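Local coordinates for protein M32 carboxypeptidase (PDB 7A03) that probably trims amino acids one at a time from the C-terminal ends of peptides, as a metal-dependent carboxypeptidase of the M32 family, at residues 155-160 with 367-372; 347-352 with 401-406; 357-362 with 424-429; 363-368 with 417-422. All blocks are in the same frame, centred on the assembly; numbering follows the deposited sequence.

Contact 1 of 4, residues 155-160 with 367-372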
# COMPACT_ATOMS: atom_id res chain seq x y z
N HIS A 155 18.92 -2.75 -15.78
CA HIS A 155 17.62 -2.63 -16.42
C HIS A 155 17.05 -1.25 -16.14
O HIS A 155 17.01 -0.82 -14.97
CB HIS A 155 16.67 -3.72 -15.90
CG HIS A 155 15.47 -3.93 -16.77
ND1 HIS A 155 14.49 -2.98 -16.94
CD2 HIS A 155 15.09 -4.99 -17.53
CE1 HIS A 155 13.56 -3.43 -17.76
NE2 HIS A 155 13.90 -4.66 -18.13
N PRO A 156 16.59 -0.53 -17.17
CA PRO A 156 16.05 0.83 -16.94
C PRO A 156 14.89 0.87 -15.98
O PRO A 156 14.75 1.85 -15.22
CB PRO A 156 15.60 1.28 -18.34
CG PRO A 156 15.58 0.02 -19.19
CD PRO A 156 16.60 -0.90 -18.60
N TYR A 157 14.03 -0.16 -15.98
CA TYR A 157 12.91 -0.21 -15.06
C TYR A 157 13.36 -0.11 -13.60
O TYR A 157 12.59 0.37 -12.76
CB TYR A 157 12.12 -1.49 -15.34
CG TYR A 157 10.81 -1.67 -14.61
CD1 TYR A 157 9.88 -0.64 -14.51
CD2 TYR A 157 10.49 -2.89 -14.05
CE1 TYR A 157 8.68 -0.83 -13.86
CE2 TYR A 157 9.30 -3.08 -13.38
CZ TYR A 157 8.41 -2.05 -13.29
OH TYR A 157 7.22 -2.26 -12.63
N ASN A 158 14.60 -0.49 -13.29
CA ASN A 158 15.11 -0.37 -11.92
C ASN A 158 15.06 1.06 -11.43
O ASN A 158 14.94 1.30 -10.23
CB ASN A 158 16.55 -0.86 -11.85
CG ASN A 158 16.64 -2.37 -11.94
OD1 ASN A 158 15.64 -3.06 -11.76
ND2 ASN A 158 17.84 -2.87 -12.21
N ALA A 159 15.19 2.03 -12.34
CA ALA A 159 15.13 3.43 -11.92
C ALA A 159 13.76 3.77 -11.37
O ALA A 159 13.63 4.53 -10.40
CB ALA A 159 15.50 4.36 -13.08
N LEU A 160 12.71 3.19 -11.97
CA LEU A 160 11.36 3.49 -11.53
C LEU A 160 10.98 2.65 -10.31
O LEU A 160 10.39 3.18 -9.35
CB LEU A 160 10.38 3.29 -12.69
CG LEU A 160 10.76 4.05 -13.97
CD1 LEU A 160 9.70 3.87 -15.04
CD2 LEU A 160 10.93 5.52 -13.66
N GLU A 367 5.24 -7.59 -15.14
CA GLU A 367 5.88 -8.02 -16.38
C GLU A 367 5.60 -7.01 -17.47
O GLU A 367 6.51 -6.61 -18.22
CB GLU A 367 5.46 -9.43 -16.79
CG GLU A 367 5.68 -10.50 -15.72
CD GLU A 367 7.15 -10.79 -15.41
OE1 GLU A 367 8.03 -10.42 -16.22
OE2 GLU A 367 7.41 -11.40 -14.35
N ILE A 368 4.37 -6.49 -17.50
CA ILE A 368 4.01 -5.55 -18.55
C ILE A 368 4.82 -4.28 -18.38
O ILE A 368 5.42 -3.78 -19.35
CB ILE A 368 2.49 -5.31 -18.55
CG1 ILE A 368 1.78 -6.49 -19.19
CG2 ILE A 368 2.16 -3.99 -19.25
CD1 ILE A 368 0.30 -6.46 -19.02
N GLU A 369 4.91 -3.77 -17.15
CA GLU A 369 5.66 -2.54 -16.97
C GLU A 369 7.10 -2.75 -17.36
O GLU A 369 7.70 -1.91 -18.06
CB GLU A 369 5.56 -2.02 -15.55
CG GLU A 369 4.24 -1.34 -15.27
CD GLU A 369 4.16 -0.78 -13.88
OE1 GLU A 369 5.20 -0.73 -13.20
OE2 GLU A 369 3.05 -0.38 -13.49
N LYS A 370 7.65 -3.92 -17.01
CA LYS A 370 9.05 -4.17 -17.28
C LYS A 370 9.30 -4.18 -18.78
O LYS A 370 10.32 -3.67 -19.24
CB LYS A 370 9.47 -5.49 -16.63
CG LYS A 370 10.94 -5.84 -16.81
CD LYS A 370 11.29 -7.14 -16.08
CE LYS A 370 10.28 -8.23 -16.37
NZ LYS A 370 10.78 -9.58 -15.98
N GLY A 371 8.32 -4.68 -19.54
CA GLY A 371 8.46 -4.70 -20.99
C GLY A 371 8.19 -3.35 -21.61
O GLY A 371 8.82 -3.00 -22.62
N LEU A 372 7.28 -2.57 -21.03
CA LEU A 372 7.01 -1.25 -21.58
C LEU A 372 8.23 -0.36 -21.43
O LEU A 372 8.56 0.42 -22.34
CB LEU A 372 5.80 -0.62 -20.89
CG LEU A 372 4.43 -1.22 -21.22
CD1 LEU A 372 3.36 -0.59 -20.33
CD2 LEU A 372 4.07 -1.04 -22.69
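Tyr157, its CG anti to the backbone N (chi1 -173°), lays its ring on helix 358-374 and reaches Glu369, whose CG stands anti to its own carbonyl carbon with the chain extended beyond. The hydroxyl Tyr157 OH donates to Glu369 OE1 over a short 2.6 Å, arriving on the anti side of the carboxylate and 28° out of its plane; ring and carboxylate are nearly perpendicular. One face of the phenol ring rests on the helix backbone, with Lys370 CA 4.1 Å from the centroid of the Tyr157 ring in a CH-pi contact. Glu369 is gripped further: Gly417 N also binds OE1 and Trp411 NE1 binds OE2, so several donors share its probable charge. Lys370 bends about its CG-CD bond, and its NZ pairs with Glu367 OE1 at 2.9 Å; Asp174 gives NZ a second carboxylate. His155 is less certain, being one of two conformers: as modelled here, NE2 lies 3.4 Å from Lys370 CG and is hydrogen-bonded to Asp374. In the same conformer His155 ND1 accepts from Tyr157 N at 3.0 Å in the imidazole plane, a histidine capping bond where the start of helix 157-164 packs against the side of helix 358-374.

Contact 2 of 4, residues 347-352 with 401-406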
# COMPACT_ATOMS: atom_id res chain seq x y z
N SER A 347 -10.10 -14.13 -10.56
CA SER A 347 -11.07 -13.11 -10.93
C SER A 347 -10.37 -12.02 -11.74
O SER A 347 -9.15 -12.02 -11.92
CB SER A 347 -11.82 -12.60 -9.70
OG SER A 347 -10.93 -11.98 -8.79
N LEU A 348 -11.17 -11.07 -12.23
CA LEU A 348 -10.71 -10.09 -13.21
C LEU A 348 -10.15 -8.81 -12.59
O LEU A 348 -9.26 -8.20 -13.18
CB LEU A 348 -11.86 -9.73 -14.15
CG LEU A 348 -12.29 -10.86 -15.09
CD1 LEU A 348 -13.69 -10.64 -15.62
CD2 LEU A 348 -11.30 -10.96 -16.24
N ILE A 349 -10.65 -8.41 -11.42
CA ILE A 349 -10.37 -7.09 -10.85
C ILE A 349 -9.42 -7.25 -9.67
O ILE A 349 -9.75 -7.91 -8.68
CB ILE A 349 -11.66 -6.39 -10.41
CG1 ILE A 349 -12.65 -6.30 -11.58
CG2 ILE A 349 -11.34 -5.01 -9.82
CD1 ILE A 349 -12.11 -5.50 -12.77
N ARG A 350 -8.25 -6.60 -9.78
CA ARG A 350 -7.23 -6.69 -8.74
C ARG A 350 -7.76 -6.26 -7.37
O ARG A 350 -7.49 -6.93 -6.37
CB ARG A 350 -6.02 -5.84 -9.13
CG ARG A 350 -4.94 -5.72 -8.06
CD ARG A 350 -3.86 -4.68 -8.44
NE ARG A 350 -4.43 -3.34 -8.62
CZ ARG A 350 -4.69 -2.50 -7.61
NH1 ARG A 350 -4.41 -2.86 -6.37
NH2 ARG A 350 -5.23 -1.31 -7.83
N THR A 351 -8.51 -5.16 -7.32
CA THR A 351 -8.95 -4.64 -6.02
C THR A 351 -9.96 -5.55 -5.33
O THR A 351 -10.19 -5.37 -4.13
CB THR A 351 -9.49 -3.22 -6.14
OG1 THR A 351 -10.58 -3.20 -7.08
CG2 THR A 351 -8.39 -2.26 -6.60
N GLU A 352 -10.53 -6.52 -6.03
CA GLU A 352 -11.48 -7.47 -5.46
C GLU A 352 -10.87 -8.85 -5.21
O GLU A 352 -11.58 -9.75 -4.75
CB GLU A 352 -12.69 -7.62 -6.39
CG GLU A 352 -13.57 -6.39 -6.49
CD GLU A 352 -14.40 -6.37 -7.76
OE1 GLU A 352 -14.67 -7.46 -8.31
OE2 GLU A 352 -14.76 -5.27 -8.22
N ASP A 401 -12.62 -3.96 -21.91
CA ASP A 401 -11.41 -3.27 -21.47
C ASP A 401 -11.51 -2.70 -20.06
O ASP A 401 -10.50 -2.64 -19.35
CB ASP A 401 -11.01 -2.21 -22.49
CG ASP A 401 -10.39 -2.80 -23.73
OD1 ASP A 401 -9.87 -3.94 -23.66
OD2 ASP A 401 -10.40 -2.13 -24.79
N THR A 402 -12.70 -2.26 -19.63
CA THR A 402 -12.81 -1.79 -18.25
C THR A 402 -12.62 -2.92 -17.25
O THR A 402 -12.17 -2.69 -16.12
CB THR A 402 -14.12 -1.02 -18.00
OG1 THR A 402 -15.24 -1.87 -18.29
CG2 THR A 402 -14.19 0.22 -18.88
N GLN A 403 -12.95 -4.16 -17.64
CA GLN A 403 -12.62 -5.32 -16.82
C GLN A 403 -11.20 -5.81 -17.05
O GLN A 403 -10.79 -6.79 -16.41
CB GLN A 403 -13.62 -6.46 -17.10
CG GLN A 403 -15.04 -6.16 -16.66
CD GLN A 403 -15.19 -6.17 -15.15
OE1 GLN A 403 -14.94 -7.19 -14.50
NE2 GLN A 403 -15.60 -5.04 -14.59
N GLY A 404 -10.45 -5.16 -17.93
CA GLY A 404 -9.10 -5.55 -18.26
C GLY A 404 -8.10 -4.44 -18.05
O GLY A 404 -7.94 -3.95 -16.92
N VAL A 405 -7.46 -3.99 -19.14
CA VAL A 405 -6.31 -3.09 -19.07
C VAL A 405 -6.65 -1.71 -18.53
O VAL A 405 -5.77 -1.00 -18.04
CB VAL A 405 -5.62 -3.03 -20.45
CG1 VAL A 405 -6.51 -2.33 -21.48
CG2 VAL A 405 -4.28 -2.36 -20.35
N LEU A 406 -7.91 -1.30 -18.58
CA LEU A 406 -8.29 0.03 -18.13
C LEU A 406 -8.78 0.07 -16.68
O LEU A 406 -9.33 1.08 -16.25
CB LEU A 406 -9.36 0.63 -19.05
CG LEU A 406 -8.98 0.92 -20.50
CD1 LEU A 406 -10.20 1.42 -21.25
CD2 LEU A 406 -7.86 1.94 -20.58
O HOH W 1 -8.41 -7.97 -16.19
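Gln403 sets its carboxamide against Leu348 and Ile349, and both of those side chains cross it at about a right angle. The chain of Gln403 bends at chi2 (-72°), which turns a face of the amide to Ile349 CD1 and its oxygen end to Leu348 CD1. That oxygen touches both: Gln403 OE1 lies 3.7 Å from Ile349 CD1 and 3.8 Å from Leu348 CD1. These are van der Waals contacts. Ile349 CD1 sits over one face of the amide, 3.9 Å from Gln403 CD. Behind the side chains the two backbones are joined through one water, which donates to Leu348 O at 3.1 Å and to Gln403 O at 2.7 Å and so gives the two neighbouring carbonyl oxygens a shared donor. Replacing Gln403 by an alanine would probably uncover the outer carbons of Leu348 and Ile349 and open a gap between the loops. Gln407 stitches the same loops by accepting from Arg350 N and donating to Gly404 O and to Leu348 O, which thus has a second donor besides the water. The result is a loop-to-loop contact at the protein surface, with Gln403 in the third position of the type I beta turn from Asp401 to Gly404.

Contact 3 of 4, residues 357-362 with 424-429; sequences TYHFHI and LGSFYA
A water joins His359 to Ser426, standing 2.7 Å from Ser426 OG and 2.9 Å from His359 NE2, and so bridges helix 358-374 and helix 420-439 where their backbones are well apart. Ser426 OG also approaches the imidazole directly, in its plane and at its edge, 3.3 Å from His359 CE1, and it makes a weak further bond to Tyr422 O. The other ring nitrogen, His359 ND1, is bonded to Ser423 OG, about one turn earlier on the helix of Ser426. Phe427 covers one face of the imidazole: with CG anti to the carbonyl carbon (chi1 -54°), the phenyl reaches back towards helix 358-374 and places CE1 over the centre of the ring. The side chains come from opposite directions, and the rings meet obliquely, centroids 4.7 Å apart and planes at 46°. Phe489 adds edge-to-face contacts to the rings of both His359 and Phe427. A leucine in place of His359 would probably leave the water and Ser423 OG without their imidazole partners. Ser426 lies near, without touching, the residues of a probable HExxH metal-binding pattern. The chemistry is that of a polar ring buried among aromatics, both of its nitrogens satisfied and its rotation fixed between a hydroxyl and a water.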
# COMPACT_ATOMS: atom_id res chain seq x y z
N THR A 357 -4.71 -15.04 -5.30
CA THR A 357 -4.73 -14.61 -6.70
C THR A 357 -4.27 -13.17 -6.87
O THR A 357 -3.79 -12.82 -7.96
CB THR A 357 -6.12 -14.80 -7.30
OG1 THR A 357 -7.06 -13.98 -6.59
CG2 THR A 357 -6.54 -16.26 -7.24
N TYR A 358 -4.40 -12.33 -5.83
CA TYR A 358 -3.95 -10.94 -5.91
C TYR A 358 -2.56 -10.83 -6.53
O TYR A 358 -2.30 -9.95 -7.37
CB TYR A 358 -3.91 -10.33 -4.50
CG TYR A 358 -3.69 -8.83 -4.48
CD1 TYR A 358 -2.40 -8.29 -4.49
CD2 TYR A 358 -4.76 -7.95 -4.45
CE1 TYR A 358 -2.19 -6.93 -4.49
CE2 TYR A 358 -4.57 -6.59 -4.45
CZ TYR A 358 -3.28 -6.08 -4.46
OH TYR A 358 -3.07 -4.72 -4.45
N HIS A 359 -1.66 -11.74 -6.15
CA HIS A 359 -0.27 -11.60 -6.56
C HIS A 359 -0.06 -11.92 -8.03
O HIS A 359 0.86 -11.37 -8.65
CB HIS A 359 0.63 -12.34 -5.58
CG HIS A 359 0.34 -11.94 -4.17
ND1 HIS A 359 0.67 -10.69 -3.69
CD2 HIS A 359 -0.34 -12.57 -3.18
CE1 HIS A 359 0.23 -10.58 -2.44
NE2 HIS A 359 -0.37 -11.71 -2.10
N PHE A 360 -0.96 -12.70 -8.65
CA PHE A 360 -0.88 -12.82 -10.10
C PHE A 360 -1.22 -11.50 -10.78
O PHE A 360 -0.53 -11.10 -11.73
CB PHE A 360 -1.75 -13.97 -10.59
CG PHE A 360 -1.19 -15.32 -10.25
CD1 PHE A 360 -1.43 -15.89 -9.00
CD2 PHE A 360 -0.37 -15.98 -11.14
CE1 PHE A 360 -0.88 -17.12 -8.68
CE2 PHE A 360 0.18 -17.21 -10.82
CZ PHE A 360 -0.08 -17.77 -9.59
N HIS A 361 -2.25 -10.80 -10.27
CA HIS A 361 -2.54 -9.47 -10.78
C HIS A 361 -1.29 -8.60 -10.73
O HIS A 361 -0.91 -7.96 -11.73
CB HIS A 361 -3.66 -8.82 -9.95
CG HIS A 361 -4.99 -9.51 -10.07
ND1 HIS A 361 -5.93 -9.17 -11.03
CD2 HIS A 361 -5.56 -10.47 -9.31
CE1 HIS A 361 -7.01 -9.93 -10.87
NE2 HIS A 361 -6.81 -10.73 -9.83
N ILE A 362 -0.57 -8.66 -9.61
CA ILE A 362 0.60 -7.79 -9.50
C ILE A 362 1.66 -8.27 -10.46
O ILE A 362 2.31 -7.46 -11.15
CB ILE A 362 1.11 -7.72 -8.05
CG1 ILE A 362 0.04 -7.14 -7.12
CG2 ILE A 362 2.39 -6.91 -7.95
CD1 ILE A 362 -0.25 -5.66 -7.37
N LEU A 424 5.00 -6.82 -2.22
CA LEU A 424 6.06 -6.78 -1.22
C LEU A 424 5.45 -6.62 0.16
O LEU A 424 5.85 -7.31 1.11
CB LEU A 424 7.04 -5.64 -1.53
CG LEU A 424 7.91 -5.77 -2.79
CD1 LEU A 424 8.78 -4.52 -2.99
CD2 LEU A 424 8.77 -7.01 -2.70
N GLY A 425 4.42 -5.77 0.27
CA GLY A 425 3.79 -5.58 1.55
C GLY A 425 3.28 -6.89 2.10
O GLY A 425 3.58 -7.27 3.24
N SER A 426 2.56 -7.64 1.25
CA SER A 426 1.99 -8.91 1.72
C SER A 426 3.08 -9.87 2.17
O SER A 426 2.94 -10.57 3.19
CB SER A 426 1.17 -9.53 0.58
OG SER A 426 0.07 -8.71 0.24
N PHE A 427 4.20 -9.90 1.43
CA PHE A 427 5.21 -10.89 1.74
C PHE A 427 5.96 -10.48 3.00
O PHE A 427 6.24 -11.33 3.87
CB PHE A 427 6.13 -11.13 0.53
CG PHE A 427 5.38 -11.50 -0.72
CD1 PHE A 427 4.12 -12.09 -0.66
CD2 PHE A 427 5.92 -11.25 -1.98
CE1 PHE A 427 3.41 -12.41 -1.82
CE2 PHE A 427 5.22 -11.57 -3.14
CZ PHE A 427 3.97 -12.15 -3.06
N TYR A 428 6.19 -9.17 3.17
CA TYR A 428 6.78 -8.72 4.43
C TYR A 428 5.84 -9.02 5.58
O TYR A 428 6.28 -9.44 6.66
CB TYR A 428 7.07 -7.22 4.40
CG TYR A 428 8.31 -6.77 3.64
CD1 TYR A 428 9.56 -7.24 3.98
CD2 TYR A 428 8.20 -5.84 2.62
CE1 TYR A 428 10.69 -6.80 3.29
CE2 TYR A 428 9.31 -5.40 1.93
CZ TYR A 428 10.55 -5.88 2.27
OH TYR A 428 11.66 -5.45 1.58
N ALA A 429 4.52 -8.87 5.35
CA ALA A 429 3.59 -9.10 6.44
C ALA A 429 3.73 -10.53 6.95
O ALA A 429 3.84 -10.75 8.17
CB ALA A 429 2.16 -8.79 6.00
O HOH W 2 -1.83 -10.58 0.19

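Contact 4 of 4, residues 363-368 with 417-422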
# COMPACT_ATOMS: atom_id res chain seq x y z
N MET A 363 1.84 -9.58 -10.56
CA MET A 363 2.88 -10.11 -11.43
C MET A 363 2.64 -9.68 -12.86
O MET A 363 3.58 -9.26 -13.56
CB MET A 363 2.92 -11.63 -11.32
CG MET A 363 4.12 -12.26 -11.99
SD MET A 363 3.99 -14.05 -11.90
CE MET A 363 2.66 -14.34 -13.06
N ILE A 364 1.38 -9.70 -13.30
CA ILE A 364 1.09 -9.34 -14.68
C ILE A 364 1.47 -7.89 -14.92
O ILE A 364 2.18 -7.57 -15.88
CB ILE A 364 -0.38 -9.65 -15.02
CG1 ILE A 364 -0.57 -11.16 -15.10
CG2 ILE A 364 -0.76 -8.97 -16.32
CD1 ILE A 364 -2.01 -11.60 -14.96
N ARG A 365 1.10 -7.01 -13.97
CA ARG A 365 1.44 -5.61 -14.13
C ARG A 365 2.95 -5.43 -14.12
O ARG A 365 3.51 -4.69 -14.95
CB ARG A 365 0.76 -4.78 -13.03
CG ARG A 365 -0.76 -4.65 -13.24
CD ARG A 365 -1.50 -4.43 -11.92
NE ARG A 365 -2.95 -4.26 -12.08
CZ ARG A 365 -3.80 -5.23 -12.43
NH1 ARG A 365 -3.36 -6.46 -12.67
NH2 ARG A 365 -5.10 -4.99 -12.52
N TYR A 366 3.64 -6.20 -13.26
CA TYR A 366 5.09 -6.09 -13.22
C TYR A 366 5.68 -6.46 -14.57
O TYR A 366 6.46 -5.69 -15.16
CB TYR A 366 5.63 -6.93 -12.06
CG TYR A 366 7.11 -7.17 -12.10
CD1 TYR A 366 8.01 -6.18 -11.72
CD2 TYR A 366 7.62 -8.39 -12.51
CE1 TYR A 366 9.36 -6.40 -11.77
CE2 TYR A 366 8.99 -8.63 -12.55
CZ TYR A 366 9.85 -7.61 -12.17
OH TYR A 366 11.21 -7.81 -12.19
N GLU A 367 5.24 -7.59 -15.14
CA GLU A 367 5.88 -8.02 -16.38
C GLU A 367 5.60 -7.01 -17.47
O GLU A 367 6.51 -6.61 -18.22
CB GLU A 367 5.46 -9.43 -16.79
CG GLU A 367 5.68 -10.50 -15.72
CD GLU A 367 7.15 -10.79 -15.41
OE1 GLU A 367 8.03 -10.42 -16.22
OE2 GLU A 367 7.41 -11.40 -14.35
N ILE A 368 4.37 -6.49 -17.50
CA ILE A 368 4.01 -5.55 -18.55
C ILE A 368 4.82 -4.28 -18.38
O ILE A 368 5.42 -3.78 -19.35
CB ILE A 368 2.49 -5.31 -18.55
CG1 ILE A 368 1.78 -6.49 -19.19
CG2 ILE A 368 2.16 -3.99 -19.25
CD1 ILE A 368 0.30 -6.46 -19.02
N GLY A 417 6.35 1.38 -11.63
CA GLY A 417 7.16 0.85 -10.56
C GLY A 417 6.44 0.78 -9.23
O GLY A 417 7.08 0.40 -8.23
N TYR A 418 5.15 1.11 -9.18
CA TYR A 418 4.36 1.17 -7.96
C TYR A 418 3.76 -0.19 -7.60
O TYR A 418 3.83 -0.62 -6.45
CB TYR A 418 3.23 2.20 -8.16
CG TYR A 418 2.48 2.62 -6.91
CD1 TYR A 418 1.60 1.75 -6.27
CD2 TYR A 418 2.62 3.90 -6.40
CE1 TYR A 418 0.91 2.15 -5.13
CE2 TYR A 418 1.93 4.31 -5.27
CZ TYR A 418 1.09 3.43 -4.64
OH TYR A 418 0.42 3.85 -3.52
N PHE A 419 3.18 -0.86 -8.59
CA PHE A 419 2.44 -2.08 -8.30
C PHE A 419 3.21 -3.12 -7.47
O PHE A 419 2.59 -3.73 -6.57
CB PHE A 419 1.92 -2.71 -9.61
CG PHE A 419 0.69 -2.04 -10.16
CD1 PHE A 419 -0.50 -2.04 -9.44
CD2 PHE A 419 0.71 -1.47 -11.42
CE1 PHE A 419 -1.65 -1.43 -9.97
CE2 PHE A 419 -0.43 -0.87 -11.95
CZ PHE A 419 -1.61 -0.85 -11.22
N PRO A 420 4.51 -3.39 -7.71
CA PRO A 420 5.16 -4.45 -6.93
C PRO A 420 5.08 -4.23 -5.42
O PRO A 420 5.06 -5.22 -4.67
CB PRO A 420 6.62 -4.41 -7.43
CG PRO A 420 6.53 -3.86 -8.80
CD PRO A 420 5.41 -2.84 -8.75
N THR A 421 5.00 -2.97 -4.96
CA THR A 421 4.97 -2.72 -3.52
C THR A 421 3.79 -3.41 -2.85
O THR A 421 3.93 -3.85 -1.70
CB THR A 421 5.00 -1.22 -3.21
OG1 THR A 421 3.81 -0.59 -3.70
CG2 THR A 421 6.23 -0.58 -3.83
N TYR A 422 2.66 -3.56 -3.54
CA TYR A 422 1.53 -4.25 -2.90
C TYR A 422 1.93 -5.67 -2.51
O TYR A 422 1.74 -6.09 -1.36
CB TYR A 422 0.31 -4.29 -3.82
CG TYR A 422 -0.32 -2.96 -4.16
CD1 TYR A 422 -1.19 -2.33 -3.28
CD2 TYR A 422 -0.08 -2.37 -5.39
CE1 TYR A 422 -1.78 -1.13 -3.60
CE2 TYR A 422 -0.66 -1.16 -5.72
CZ TYR A 422 -1.51 -0.55 -4.82
OH TYR A 422 -2.10 0.66 -5.17
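Arg365 and Phe419 meet mainly through carbon-to-ring contact. Arg365 CD stands almost on the ring axis, 3.4 Å from the centroid of the Phe419 ring and only 4° off its normal, a centred CH-pi contact. Arg365 CB adds to it from one side, 3.7 Å from Phe419 CD2. The arginine chain, extended from CG to NE, therefore runs across the phenyl face and lifts the guanidinium away above the ring, its edge toward Phe419 CZ.

The charged end contributes much less to this pair. Arg365 CZ lies 5.3 Å from the Phe419 centroid, so any cation-pi attraction is weak at most, and the guanidinium plane is turned 81° from the ring. The main polar partner is elsewhere: Asp408 takes NE in a salt bridge, while NH1 bonds to Tyr390 OH and to His361 O one turn back. Those bonds hold the guanidinium and, through it, the methylene chain over Phe419.

In the largely helical M32 fold, this is where the beginning of helix 420-439 and the residues leading into it settle on the middle of helix 358-374.

Apolar contact continues along the same interface, where Tyr366 CD1 touches Pro420 CG at 4.0 Å, the side chains at about a right angle. Tyr366 bonds through its hydroxyl to Asp174 and stacks on Phe177 of helix 170-192.

Where the loop enters the helix, Thr421 OG1 donates to Tyr418 O at 2.8 Å, in the carbonyl plane; the same oxygen accepts from Thr421 N.

Helix 358-374 is the common thread: contact 3 uses its first turns, contact 4 its middle and contact 1 the following part, overlapping contact 4 at Glu367 and Ile368. The centre of contact 4 lies about 10 Å from that of contact 3 and about 9 Å from that of contact 1. Contacts 3 and 4 also share helix 420-439, and contact 4 falls within the span between the two segments of contact 3. The segments of contact 2 alternate along the chain with those of the others; Arg350 links it to Tyr358 and Phe419. Three contacts thus gather distant parts of the chain on helix 358-374, and contact 2 ties the loops preceding it and helix 420-439.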